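Local atomic coordinates of DUF269-containing protein (Cyanothece sp. ATCC 51142, PDB entry 3NJ2), a protein that is of unknown molecular function but belongs to the DUF269 family and is associated with nitrogen fixation in this cyanobacterium. Residues B[91-96]-B[110-115]; B[106-111]-B[129-134]. One frame throughout, in Å; residues are numbered along the deposited sequence.

Overall arrangement
Both contacts use strand 109-114, the first of three antiparallel strands, and lie about 9 Å apart, centre to centre. In contact 1 the face of this strand meets helix 83-104; in contact 2 the chain entering the same strand meets strand 129-136 across the intervening strand 120-126. The segments of the two contacts overlap at Val110 and Val111, of which Val110 carries contact 1. Side chains also join them directly: Phe93 CZ lies 3.9 Å from Arg134 CD, and Ile96 CG2 lies 3.9 Å from Val132 CG2, so helix 83-104 touches both outermost strands of the sheet, 109-114 and 129-136. Both contacts reach the second subunit, through Val111 and Asp113 in contact 1 and through residues including Met130 in contact 2.

Contact 1: residues B[91-96]-B[110-115]; sequences CYFRAI and VVVDLN
Val110 lays its two methyl groups against the helix at Phe93 and Arg94. CG1 meets the first carbon of the phenylalanine side chain, Val110 CG1 to Phe93 CB being 3.8 Å, while the other branch reaches the helix backbone, with Val110 CG2 3.7 Å from Phe93 O and 3.9 Å from Arg94 CA. The torsion of Val110 (chi1 179°) sets CG1 anti to its backbone N and puts CG2 beside that N, anti to the carbonyl carbon, where it meets the helix backbone. Two residues along the strand, Val112 brings CG2 to the Phe93 ring obliquely, 4.1 Å from Phe93 CD2. Here helix 83-104 packs on one face of the three-stranded antiparallel sheet, its segment 91-96 running nearly antiparallel to strand 110-114 (154°) with the axes 8.4 Å apart at closest approach. Tyr92, one residue earlier on the helix, packs against helix 147-167, and its CD2 lies over one face of the Phe93 ring, offset toward the rim. Arg94 contributes aliphatic packing and a polar link: its CG is 4.1 Å from Val110 CG2, and its chain then extends to the guanidinium. At the edge of that group, in its plane, a water accepts a hydrogen bond from Arg94 NE (3.1 Å) and donates one to Val110 O (3.0 Å). Tyr47 makes a cation-pi contact with the same arginine.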
ATOM      1  N   CYS B  91       0.771  12.790   3.852  1.00 10.35           N
ATOM      2  CA  CYS B  91       0.466  14.093   3.272  1.00 11.58           C
ATOM      3  C   CYS B  91       1.425  14.523   2.194  1.00  8.93           C
ATOM      4  O   CYS B  91       1.000  15.102   1.159  1.00 11.02           O
ATOM      5  CB  CYS B  91       0.392  15.179   4.344  1.00 10.17           C
ATOM      6  SG  CYS B  91      -1.195  15.063   5.334  1.00 15.56           S
ATOM      7  N   TYR B  92       2.700  14.154   2.340  1.00  9.38           N
ATOM      8  CA  TYR B  92       3.719  14.340   1.304  1.00  9.90           C
ATOM      9  C   TYR B  92       3.328  13.643   0.036  1.00  8.84           C
ATOM     10  O   TYR B  92       3.266  14.279  -1.075  1.00  9.28           O
ATOM     11  CB  TYR B  92       5.072  13.821   1.845  1.00  8.28           C
ATOM     12  CG  TYR B  92       6.230  13.934   0.908  1.00  9.89           C
ATOM     13  CD1 TYR B  92       6.888  15.180   0.696  1.00 10.59           C
ATOM     14  CD2 TYR B  92       6.726  12.817   0.267  1.00 12.59           C
ATOM     15  CE1 TYR B  92       8.015  15.293  -0.149  1.00 12.78           C
ATOM     16  CE2 TYR B  92       7.848  12.920  -0.511  1.00 11.89           C
ATOM     17  CZ  TYR B  92       8.470  14.166  -0.722  1.00 13.52           C
ATOM     18  OH  TYR B  92       9.542  14.235  -1.561  1.00 15.25           O
ATOM     19  N   PHE B  93       2.959  12.369   0.135  1.00  8.37           N
ATOM     20  CA  PHE B  93       2.571  11.641  -1.083  1.00  8.61           C
ATOM     21  C   PHE B  93       1.240  12.089  -1.658  1.00 10.15           C
ATOM     22  O   PHE B  93       1.063  12.022  -2.875  1.00 10.77           O
ATOM     23  CB  PHE B  93       2.784  10.120  -0.938  1.00  9.92           C
ATOM     24  CG  PHE B  93       4.269   9.780  -0.875  1.00  9.51           C
ATOM     25  CD1 PHE B  93       4.986   9.736  -2.070  1.00 11.07           C
ATOM     26  CD2 PHE B  93       4.931   9.483   0.369  1.00  9.63           C
ATOM     27  CE1 PHE B  93       6.294   9.523  -1.991  1.00 11.84           C
ATOM     28  CE2 PHE B  93       6.299   9.286   0.422  1.00  9.81           C
ATOM     29  CZ  PHE B  93       6.979   9.297  -0.783  1.00 11.03           C
ATOM     30  N   ARG B  94       0.305  12.492  -0.767  1.00 10.17           N
ATOM     31  CA  ARG B  94      -0.977  13.062  -1.280  1.00 10.31           C
ATOM     32  C   ARG B  94      -0.743  14.374  -1.979  1.00 10.57           C
ATOM     33  O   ARG B  94      -1.525  14.719  -2.948  1.00 11.16           O
ATOM     34  CB  ARG B  94      -1.914  13.332  -0.113  1.00 12.23           C
ATOM     35  CG  ARG B  94      -2.566  11.981   0.421  1.00 11.21           C
ATOM     36  CD  ARG B  94      -3.158  12.294   1.823  1.00 13.96           C
ATOM     37  NE  ARG B  94      -3.891  11.120   2.294  1.00 21.69           N
ATOM     38  CZ  ARG B  94      -4.211  10.880   3.572  1.00 24.04           C
ATOM     39  NH1 ARG B  94      -3.830  11.712   4.556  1.00 23.99           N
ATOM     40  NH2 ARG B  94      -4.846   9.762   3.862  1.00 28.90           N
ATOM     41  N   ALA B  95       0.232  15.132  -1.539  1.00 10.46           N
ATOM     42  CA  ALA B  95       0.559  16.443  -2.147  1.00  9.46           C
ATOM     43  C   ALA B  95       1.088  16.191  -3.600  1.00 10.44           C
ATOM     44  O   ALA B  95       0.739  16.951  -4.566  1.00 13.45           O
ATOM     45  CB  ALA B  95       1.539  17.156  -1.273  1.00 10.63           C
ATOM     46  N   ILE B  96       1.905  15.125  -3.720  1.00  9.98           N
ATOM     47  CA  ILE B  96       2.509  14.764  -4.976  1.00 10.32           C
ATOM     48  C   ILE B  96       1.341  14.302  -5.885  1.00 11.92           C
ATOM     49  O   ILE B  96       1.206  14.752  -7.078  1.00 10.86           O
ATOM     50  CB  ILE B  96       3.555  13.657  -4.748  1.00  9.76           C
ATOM     51  CG1 ILE B  96       4.754  14.298  -4.154  1.00  9.46           C
ATOM     52  CG2 ILE B  96       3.905  12.949  -6.209  1.00 13.03           C
ATOM     53  CD1 ILE B  96       5.671  13.267  -3.526  1.00 13.97           C
ATOM     54  N   VAL B 110      -3.538   7.194  -2.996  1.00 10.38           N
ATOM     55  CA  VAL B 110      -2.272   7.086  -2.282  1.00  9.90           C
ATOM     56  C   VAL B 110      -2.375   6.053  -1.179  1.00 11.86           C
ATOM     57  O   VAL B 110      -3.382   6.041  -0.368  1.00 12.14           O
ATOM     58  CB  VAL B 110      -1.877   8.460  -1.679  1.00 11.70           C
ATOM     59  CG1 VAL B 110      -0.551   8.339  -0.911  1.00 12.35           C
ATOM     60  CG2 VAL B 110      -1.744   9.566  -2.754  1.00 15.28           C
ATOM     61  N   VAL B 111      -1.350   5.176  -1.055  1.00 10.16           N
ATOM     62  CA  VAL B 111      -1.151   4.360   0.132  1.00  9.38           C
ATOM     63  C   VAL B 111       0.286   4.451   0.612  1.00 10.83           C
ATOM     64  O   VAL B 111       1.236   4.399  -0.178  1.00 12.03           O
ATOM     65  CB  VAL B 111      -1.479   2.876  -0.262  1.00 10.47           C
ATOM     66  CG1 VAL B 111      -0.761   1.776   0.623  1.00 11.82           C
ATOM     67  CG2 VAL B 111      -2.945   2.715  -0.319  1.00 11.11           C
ATOM     68  N   VAL B 112       0.423   4.556   1.903  1.00  9.85           N
ATOM     69  CA  VAL B 112       1.718   4.465   2.606  1.00 10.28           C
ATOM     70  C   VAL B 112       1.664   3.246   3.546  1.00 12.88           C
ATOM     71  O   VAL B 112       0.821   3.183   4.483  1.00 13.76           O
ATOM     72  CB  VAL B 112       2.133   5.779   3.321  1.00 11.50           C
ATOM     73  CG1 VAL B 112       3.378   5.559   4.186  1.00 14.62           C
ATOM     74  CG2 VAL B 112       2.279   6.961   2.320  1.00 12.10           C
ATOM     75  N   ASP B 113       2.439   2.224   3.223  1.00 12.44           N
ATOM     76  CA  ASP B 113       2.399   1.026   4.009  1.00 12.13           C
ATOM     77  C   ASP B 113       3.779   0.861   4.689  1.00 12.71           C
ATOM     78  O   ASP B 113       4.816   0.807   4.031  1.00 13.02           O
ATOM     79  CB  ASP B 113       2.167  -0.156   3.119  1.00 13.55           C
ATOM     80  CG  ASP B 113       2.006  -1.481   3.893  1.00 14.48           C
ATOM     81  OD1 ASP B 113       1.243  -1.540   4.897  1.00 19.24           O
ATOM     82  OD2 ASP B 113       2.577  -2.466   3.516  1.00 18.59           O
ATOM     83  N   LEU B 114       3.752   0.871   6.023  1.00 13.40           N
ATOM     84  CA  LEU B 114       4.967   0.685   6.811  1.00 14.95           C
ATOM     85  C   LEU B 114       4.866  -0.393   7.841  1.00 17.15           C
ATOM     86  O   LEU B 114       3.830  -0.545   8.513  1.00 18.22           O
ATOM     87  CB  LEU B 114       5.394   2.042   7.472  1.00 13.67           C
ATOM     88  CG  LEU B 114       5.739   3.188   6.472  1.00 15.55           C
ATOM     89  CD1 LEU B 114       5.696   4.687   7.032  1.00 16.30           C
ATOM     90  CD2 LEU B 114       7.177   2.939   5.836  1.00 17.97           C
ATOM     91  N   ASN B 115       5.961  -1.143   8.036  1.00 17.42           N
ATOM     92  CA  ASN B 115       6.017  -2.149   9.089  1.00 18.39           C
ATOM     93  C   ASN B 115       6.555  -1.531  10.385  1.00 17.57           C
ATOM     94  O   ASN B 115       6.883  -0.372  10.474  1.00 17.19           O
ATOM     95  CB  ASN B 115       6.729  -3.434   8.629  1.00 18.76           C
ATOM     96  CG  ASN B 115       8.241  -3.233   8.445  1.00 16.37           C
ATOM     97  OD1 ASN B 115       8.786  -2.188   8.775  1.00 13.93           O
ATOM     98  ND2 ASN B 115       8.908  -4.225   7.850  1.00 19.40           N
TER
HETATM   99  O   HOH W   1      -4.556   8.477   0.850  1.00 24.77           O

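Contact 2: residues B[106-111]-B[129-134]; sequences LLCQVV and LMVVSR
Val131, at a corner in strand 129-136, reaches past the neighbouring strand to touch Leu106 and Cys108 on the chain leading into strand 109-114. No hydrogen bond joins the two segments; their nearest CA atoms, those of Cys108 and Val131, are 8.5 Å apart, and the contact is made by side chains alone. Each methyl of the valine has its own partner. Val131 CG2 faces the cysteine sulfur, 4.1 Å from Cys108 SG, whereas Val131 CG1 faces the end of the leucine at a looser 4.4 Å from Leu106 CD2. Rotation about the first bond of Val131 (chi1 -65°) divides the branches in this way: CG1 stands anti to the carbonyl carbon, and CG2 is wedged between the backbone N and the carbonyl carbon. Cys108 keeps its sulfur beside its own backbone N (chi1 -77°), a torsion that carries SG to the valine methyl. The patch is small, burying 102 Å² over both sides, yet it continues into apolar surroundings: Val165 of helix 147-167 touches both Leu106 and Val131, Ile100 of helix 83-104 touches Cys108, and Val124 of the middle strand meets Cys108 and Val131. Glu101 accepts a hydrogen bond from the backbone N of Cys108. On the middle strand, Val124 is faced by both Val131 and Val132, and each has a backbone hydrogen bond with it; this two-against-one pairing in an antiparallel sheet is a classic beta bulge.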
ATOM      1  N   LEU B 106      -5.621  12.873 -14.299  1.00 13.90           N
ATOM      2  CA  LEU B 106      -5.721  11.443 -13.822  1.00 14.45           C
ATOM      3  C   LEU B 106      -6.085  11.395 -12.310  1.00 14.80           C
ATOM      4  O   LEU B 106      -5.358  11.918 -11.503  1.00 14.17           O
ATOM      5  CB  LEU B 106      -4.366  10.700 -14.033  1.00 14.15           C
ATOM      6  CG  LEU B 106      -4.502   9.233 -13.593  1.00 15.57           C
ATOM      7  CD1 LEU B 106      -5.476   8.344 -14.460  1.00 18.61           C
ATOM      8  CD2 LEU B 106      -3.139   8.591 -13.696  1.00 16.48           C
ATOM      9  N   LEU B 107      -7.207  10.797 -11.949  1.00 14.66           N
ATOM     10  CA  LEU B 107      -7.559  10.676 -10.534  1.00 14.40           C
ATOM     11  C   LEU B 107      -6.541   9.720  -9.890  1.00 14.33           C
ATOM     12  O   LEU B 107      -6.344   8.614 -10.430  1.00 18.75           O
ATOM     13  CB  LEU B 107      -8.989  10.072 -10.401  1.00 16.02           C
ATOM     14  CG  LEU B 107     -10.055  11.073 -10.959  1.00 20.25           C
ATOM     15  CD1 LEU B 107     -11.404  10.360 -11.084  1.00 21.33           C
ATOM     16  CD2 LEU B 107     -10.239  12.388 -10.210  1.00 24.01           C
ATOM     17  N   CYS B 108      -5.887  10.132  -8.784  1.00 13.47           N
ATOM     18  CA  CYS B 108      -4.834   9.366  -8.213  1.00 13.68           C
ATOM     19  C   CYS B 108      -5.209   8.999  -6.739  1.00 15.50           C
ATOM     20  O   CYS B 108      -5.865   9.807  -6.037  1.00 18.40           O
ATOM     21  CB  CYS B 108      -3.494  10.197  -8.282  1.00 14.54           C
ATOM     22  SG  CYS B 108      -2.741  10.235  -9.866  1.00 17.23           S
ATOM     23  N   GLN B 109      -4.807   7.819  -6.313  1.00 14.38           N
ATOM     24  CA  GLN B 109      -4.955   7.370  -4.902  1.00 13.49           C
ATOM     25  C   GLN B 109      -3.577   7.071  -4.310  1.00  9.79           C
ATOM     26  O   GLN B 109      -2.594   6.931  -5.072  1.00 12.15           O
ATOM     27  CB  GLN B 109      -5.839   6.181  -4.860  1.00 16.37           C
ATOM     28  CG  GLN B 109      -7.253   6.758  -5.303  1.00 17.81           C
ATOM     29  CD  GLN B 109      -8.256   5.677  -5.348  1.00 26.16           C
ATOM     30  OE1 GLN B 109      -8.171   4.768  -6.189  1.00 31.01           O
ATOM     31  NE2 GLN B 109      -9.231   5.755  -4.454  1.00 22.09           N
ATOM     32  N   VAL B 110      -3.538   7.194  -2.996  1.00 10.38           N
ATOM     33  CA  VAL B 110      -2.272   7.086  -2.282  1.00  9.90           C
ATOM     34  C   VAL B 110      -2.375   6.053  -1.179  1.00 11.86           C
ATOM     35  O   VAL B 110      -3.382   6.041  -0.368  1.00 12.14           O
ATOM     36  CB  VAL B 110      -1.877   8.460  -1.679  1.00 11.70           C
ATOM     37  CG1 VAL B 110      -0.551   8.339  -0.911  1.00 12.35           C
ATOM     38  CG2 VAL B 110      -1.744   9.566  -2.754  1.00 15.28           C
ATOM     39  N   VAL B 111      -1.350   5.176  -1.055  1.00 10.16           N
ATOM     40  CA  VAL B 111      -1.151   4.360   0.132  1.00  9.38           C
ATOM     41  C   VAL B 111       0.286   4.451   0.612  1.00 10.83           C
ATOM     42  O   VAL B 111       1.236   4.399  -0.178  1.00 12.03           O
ATOM     43  CB  VAL B 111      -1.479   2.876  -0.262  1.00 10.47           C
ATOM     44  CG1 VAL B 111      -0.761   1.776   0.623  1.00 11.82           C
ATOM     45  CG2 VAL B 111      -2.945   2.715  -0.319  1.00 11.11           C
ATOM     46  N   LEU B 129      -2.017   2.500 -13.546  1.00 12.56           N
ATOM     47  CA  LEU B 129      -0.663   2.993 -13.739  1.00 12.88           C
ATOM     48  C   LEU B 129      -0.064   3.384 -12.375  1.00 13.25           C
ATOM     49  O   LEU B 129      -0.662   4.243 -11.664  1.00 15.53           O
ATOM     50  CB  LEU B 129      -0.697   4.226 -14.607  1.00 13.43           C
ATOM     51  CG  LEU B 129       0.696   4.780 -14.873  1.00 13.65           C
ATOM     52  CD1 LEU B 129       1.764   3.900 -15.706  1.00 15.70           C
ATOM     53  CD2 LEU B 129       0.352   6.097 -15.549  1.00 15.11           C
ATOM     54  N   MET B 130       1.071   2.790 -12.009  1.00 14.40           N
ATOM     55  CA  MET B 130       1.834   3.272 -10.849  1.00 15.01           C
ATOM     56  C   MET B 130       2.632   4.502 -11.148  1.00 13.64           C
ATOM     57  O   MET B 130       3.722   4.461 -11.863  1.00 15.73           O
ATOM     58  CB  MET B 130       2.814   2.180 -10.426  1.00 17.04           C
ATOM     59  CG  MET B 130       2.257   0.886 -10.203  1.00 16.70           C
ATOM     60  SD  MET B 130       1.084   0.847  -8.875  1.00 22.65           S
ATOM     61  CE  MET B 130       1.904   2.058  -7.529  1.00 12.16           C
ATOM     62  N   VAL B 131       2.138   5.654 -10.674  1.00 12.51           N
ATOM     63  CA  VAL B 131       2.845   6.928 -10.916  1.00 11.20           C
ATOM     64  C   VAL B 131       3.899   7.287  -9.870  1.00 12.16           C
ATOM     65  O   VAL B 131       4.783   8.101 -10.202  1.00 15.31           O
ATOM     66  CB  VAL B 131       1.846   8.132 -11.185  1.00  9.13           C
ATOM     67  CG1 VAL B 131       1.064   7.902 -12.499  1.00 14.66           C
ATOM     68  CG2 VAL B 131       0.880   8.408  -9.963  1.00 12.23           C
ATOM     69  N   VAL B 132       3.808   6.710  -8.646  1.00 11.53           N
ATOM     70  CA  VAL B 132       4.941   6.809  -7.674  1.00 13.20           C
ATOM     71  C   VAL B 132       4.986   5.436  -7.091  1.00 12.47           C
ATOM     72  O   VAL B 132       3.947   4.891  -6.739  1.00 12.49           O
ATOM     73  CB  VAL B 132       4.660   7.779  -6.544  1.00 14.11           C
ATOM     74  CG1 VAL B 132       5.799   7.673  -5.468  1.00 15.34           C
ATOM     75  CG2 VAL B 132       4.553   9.166  -7.090  1.00 15.59           C
ATOM     76  N   SER B 133       6.188   4.837  -7.012  1.00 14.06           N
ATOM     77  CA  SER B 133       6.296   3.521  -6.322  1.00 15.37           C
ATOM     78  C   SER B 133       7.639   3.530  -5.603  1.00 18.70           C
ATOM     79  O   SER B 133       8.649   2.953  -6.122  1.00 21.69           O
ATOM     80  CB  SER B 133       6.081   2.300  -7.218  1.00 18.54           C
ATOM     81  OG  SER B 133       6.758   2.501  -8.441  1.00 19.11           O
ATOM     82  N   ARG B 134       7.634   4.147  -4.411  1.00 17.25           N
ATOM     83  CA  ARG B 134       8.832   4.524  -3.653  1.00 17.59           C
ATOM     84  C   ARG B 134       9.068   3.628  -2.429  1.00 15.76           C
ATOM     85  O   ARG B 134       8.242   3.518  -1.535  1.00 12.73           O
ATOM     86  CB  ARG B 134       8.713   5.971  -3.207  1.00 19.32           C
ATOM     87  CG  ARG B 134       9.964   6.488  -2.648  1.00 24.71           C
ATOM     88  CD  ARG B 134       9.997   7.984  -2.912  1.00 28.77           C
ATOM     89  NE  ARG B 134      11.183   8.549  -2.290  1.00 33.93           N
ATOM     90  CZ  ARG B 134      12.325   8.783  -2.929  1.00 29.43           C
ATOM     91  NH1 ARG B 134      12.460   8.527  -4.234  1.00 28.55           N
ATOM     92  NH2 ARG B 134      13.330   9.324  -2.247  1.00 36.41           N
TER